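Local coordinates for protein hexokinase (Schistosoma mansoni, PDB 1BDG) that transfers a phosphate from ATP to glucose and other hexoses, giving hexose 6-phosphates, the first step of glycolysis for glucose, at residues Tyr344-Asp349 with Ile358-Val363. Sequence-based numbering, arbitrary orientation.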
loop_
_atom_site.group_PDB
_atom_site.type_symbol
_atom_site.label_atom_id
_atom_site.label_comp_id
_atom_site.label_asym_id
_atom_site.label_seq_id
_atom_site.Cartn_x
_atom_site.Cartn_y
_atom_site.Cartn_z
ATOM N N TYR A 344 20.226 20.239 -1.638
ATOM C CA TYR A 344 19.297 20.937 -0.775
ATOM C C TYR A 344 18.768 20.002 0.306
ATOM O O TYR A 344 18.572 20.425 1.441
ATOM C CB TYR A 344 18.135 21.522 -1.594
ATOM C CG TYR A 344 16.889 21.871 -0.783
ATOM C CD1 TYR A 344 15.931 20.893 -0.475
ATOM C CD2 TYR A 344 16.659 23.175 -0.335
ATOM C CE1 TYR A 344 14.785 21.202 0.254
ATOM C CE2 TYR A 344 15.507 23.493 0.398
ATOM C CZ TYR A 344 14.579 22.500 0.687
ATOM O OH TYR A 344 13.450 22.803 1.418
ATOM N N MET A 345 18.553 18.736 -0.037
ATOM C CA MET A 345 18.011 17.779 0.923
ATOM C C MET A 345 18.918 17.570 2.108
ATOM O O MET A 345 18.493 17.704 3.255
ATOM C CB MET A 345 17.726 16.432 0.265
ATOM C CG MET A 345 17.174 15.390 1.226
ATOM S SD MET A 345 16.925 13.828 0.386
ATOM C CE MET A 345 18.362 12.932 0.894
ATOM N N LEU A 346 20.172 17.249 1.823
ATOM C CA LEU A 346 21.150 17.003 2.866
ATOM C C LEU A 346 21.247 18.179 3.841
ATOM O O LEU A 346 21.125 17.990 5.055
ATOM C CB LEU A 346 22.522 16.713 2.254
ATOM C CG LEU A 346 22.716 15.555 1.266
ATOM C CD1 LEU A 346 24.200 15.177 1.213
ATOM C CD2 LEU A 346 21.874 14.349 1.691
ATOM N N THR A 347 21.382 19.387 3.299
ATOM C CA THR A 347 21.532 20.606 4.094
ATOM C C THR A 347 20.254 21.183 4.718
ATOM O O THR A 347 20.230 21.599 5.888
ATOM C CB THR A 347 22.122 21.703 3.240
ATOM O OG1 THR A 347 21.130 22.127 2.298
ATOM C CG2 THR A 347 23.319 21.192 2.480
ATOM N N ASP A 348 19.205 21.253 3.916
ATOM C CA ASP A 348 17.940 21.792 4.359
ATOM C C ASP A 348 16.955 20.877 5.086
ATOM O O ASP A 348 16.397 21.264 6.133
ATOM C CB ASP A 348 17.251 22.464 3.194
ATOM C CG ASP A 348 17.528 23.919 3.152
ATOM O OD1 ASP A 348 17.018 24.592 4.070
ATOM O OD2 ASP A 348 18.256 24.378 2.231
ATOM N N ASP A 349 16.660 19.715 4.510
ATOM C CA ASP A 349 15.721 18.820 5.158
ATOM C C ASP A 349 16.426 18.081 6.295
ATOM O O ASP A 349 15.973 18.141 7.436
ATOM C CB ASP A 349 15.068 17.860 4.149
ATOM C CG ASP A 349 14.160 18.581 3.142
ATOM O OD1 ASP A 349 13.455 19.547 3.529
ATOM O OD2 ASP A 349 14.155 18.184 1.954
ATOM N N ILE A 358 30.782 14.789 -3.446
ATOM C CA ILE A 358 30.757 13.328 -3.394
ATOM C C ILE A 358 29.561 12.842 -2.590
ATOM O O ILE A 358 28.905 11.883 -2.972
ATOM C CB ILE A 358 31.978 12.709 -2.724
ATOM C CG1 ILE A 358 32.944 13.781 -2.247
ATOM C CG2 ILE A 358 32.593 11.656 -3.629
ATOM C CD1 ILE A 358 33.759 13.326 -1.043
ATOM N N ASP A 359 29.270 13.522 -1.483
ATOM C CA ASP A 359 28.170 13.118 -0.624
ATOM C C ASP A 359 26.854 13.177 -1.375
ATOM O O ASP A 359 26.030 12.253 -1.288
ATOM C CB ASP A 359 28.105 13.996 0.624
ATOM C CG ASP A 359 29.380 13.952 1.440
ATOM O OD1 ASP A 359 29.947 12.858 1.647
ATOM O OD2 ASP A 359 29.803 15.030 1.884
ATOM N N ASN A 360 26.672 14.268 -2.116
ATOM C CA ASN A 360 25.467 14.473 -2.904
ATOM C C ASN A 360 25.372 13.383 -3.961
ATOM O O ASN A 360 24.333 12.719 -4.092
ATOM C CB ASN A 360 25.503 15.845 -3.567
ATOM C CG ASN A 360 25.322 16.980 -2.583
ATOM O OD1 ASN A 360 25.650 18.129 -2.880
ATOM N ND2 ASN A 360 24.747 16.681 -1.424
ATOM N N ARG A 361 26.461 13.182 -4.696
ATOM C CA ARG A 361 26.507 12.157 -5.736
ATOM C C ARG A 361 26.219 10.761 -5.156
ATOM O O ARG A 361 25.356 10.037 -5.655
ATOM C CB ARG A 361 27.859 12.178 -6.452
ATOM C CG ARG A 361 27.996 11.053 -7.442
ATOM C CD ARG A 361 28.962 11.357 -8.551
ATOM N NE ARG A 361 29.966 10.312 -8.709
ATOM C CZ ARG A 361 30.837 10.270 -9.710
ATOM N NH1 ARG A 361 30.809 11.220 -10.651
ATOM N NH2 ARG A 361 31.762 9.314 -9.751
ATOM N N ILE A 362 26.948 10.400 -4.099
ATOM C CA ILE A 362 26.772 9.121 -3.404
ATOM C C ILE A 362 25.319 8.960 -2.941
ATOM O O ILE A 362 24.729 7.910 -3.149
ATOM C CB ILE A 362 27.726 9.011 -2.161
ATOM C CG1 ILE A 362 29.150 8.676 -2.611
ATOM C CG2 ILE A 362 27.188 8.030 -1.133
ATOM C CD1 ILE A 362 30.151 8.687 -1.501
ATOM N N VAL A 363 24.735 10.011 -2.365
ATOM C CA VAL A 363 23.357 9.951 -1.878
ATOM C C VAL A 363 22.275 9.826 -2.963
ATOM O O VAL A 363 21.275 9.140 -2.754
ATOM C CB VAL A 363 23.046 11.115 -0.896
ATOM C CG1 VAL A 363 21.576 11.147 -0.533
ATOM C CG2 VAL A 363 23.837 10.938 0.376
#
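Leu346 reaches across to Asp359, Asn360 and Val363, and buries more surface here than any other residue of the two segments. CB leaves the backbone toward helix 357-389. CG, set anti to the carbonyl carbon (chi1 -58°), comes 3.6 Å from Asn360 ND2. There the chain forks. CD1 lies beside the same amide and also meets Asp359 CB at 4.1 Å; the Leu346 and Asp359 side chains cross at about a right angle. CD2 goes to Val363 CG1, at 3.9 Å, with Val363 CG2 slightly farther, the two side chains sliding past each other in opposite directions. Two helices consecutive in the chain, 340-349 and the long 357-389, thus pack at a steep angle in the large subdomain of hexokinase: the axes of segments 344-349 and 358-363 approach to 10.5 Å, with 107° between their N-to-C directions. Met345, one residue earlier, is extended as far as SD and bends at chi3 (100°), which places CE in apolar contact with Val363 CG1, at 3.9 Å. Met345 also touches Tyr327 of helix 327-331, which probably belongs to the ATP site. The polar ends turn to other partners, Asn360 OD1 hydrogen-bonding His343 ND1 and Asp359 OD2 forming a salt bridge with Arg310 and accepting from Glu356 N.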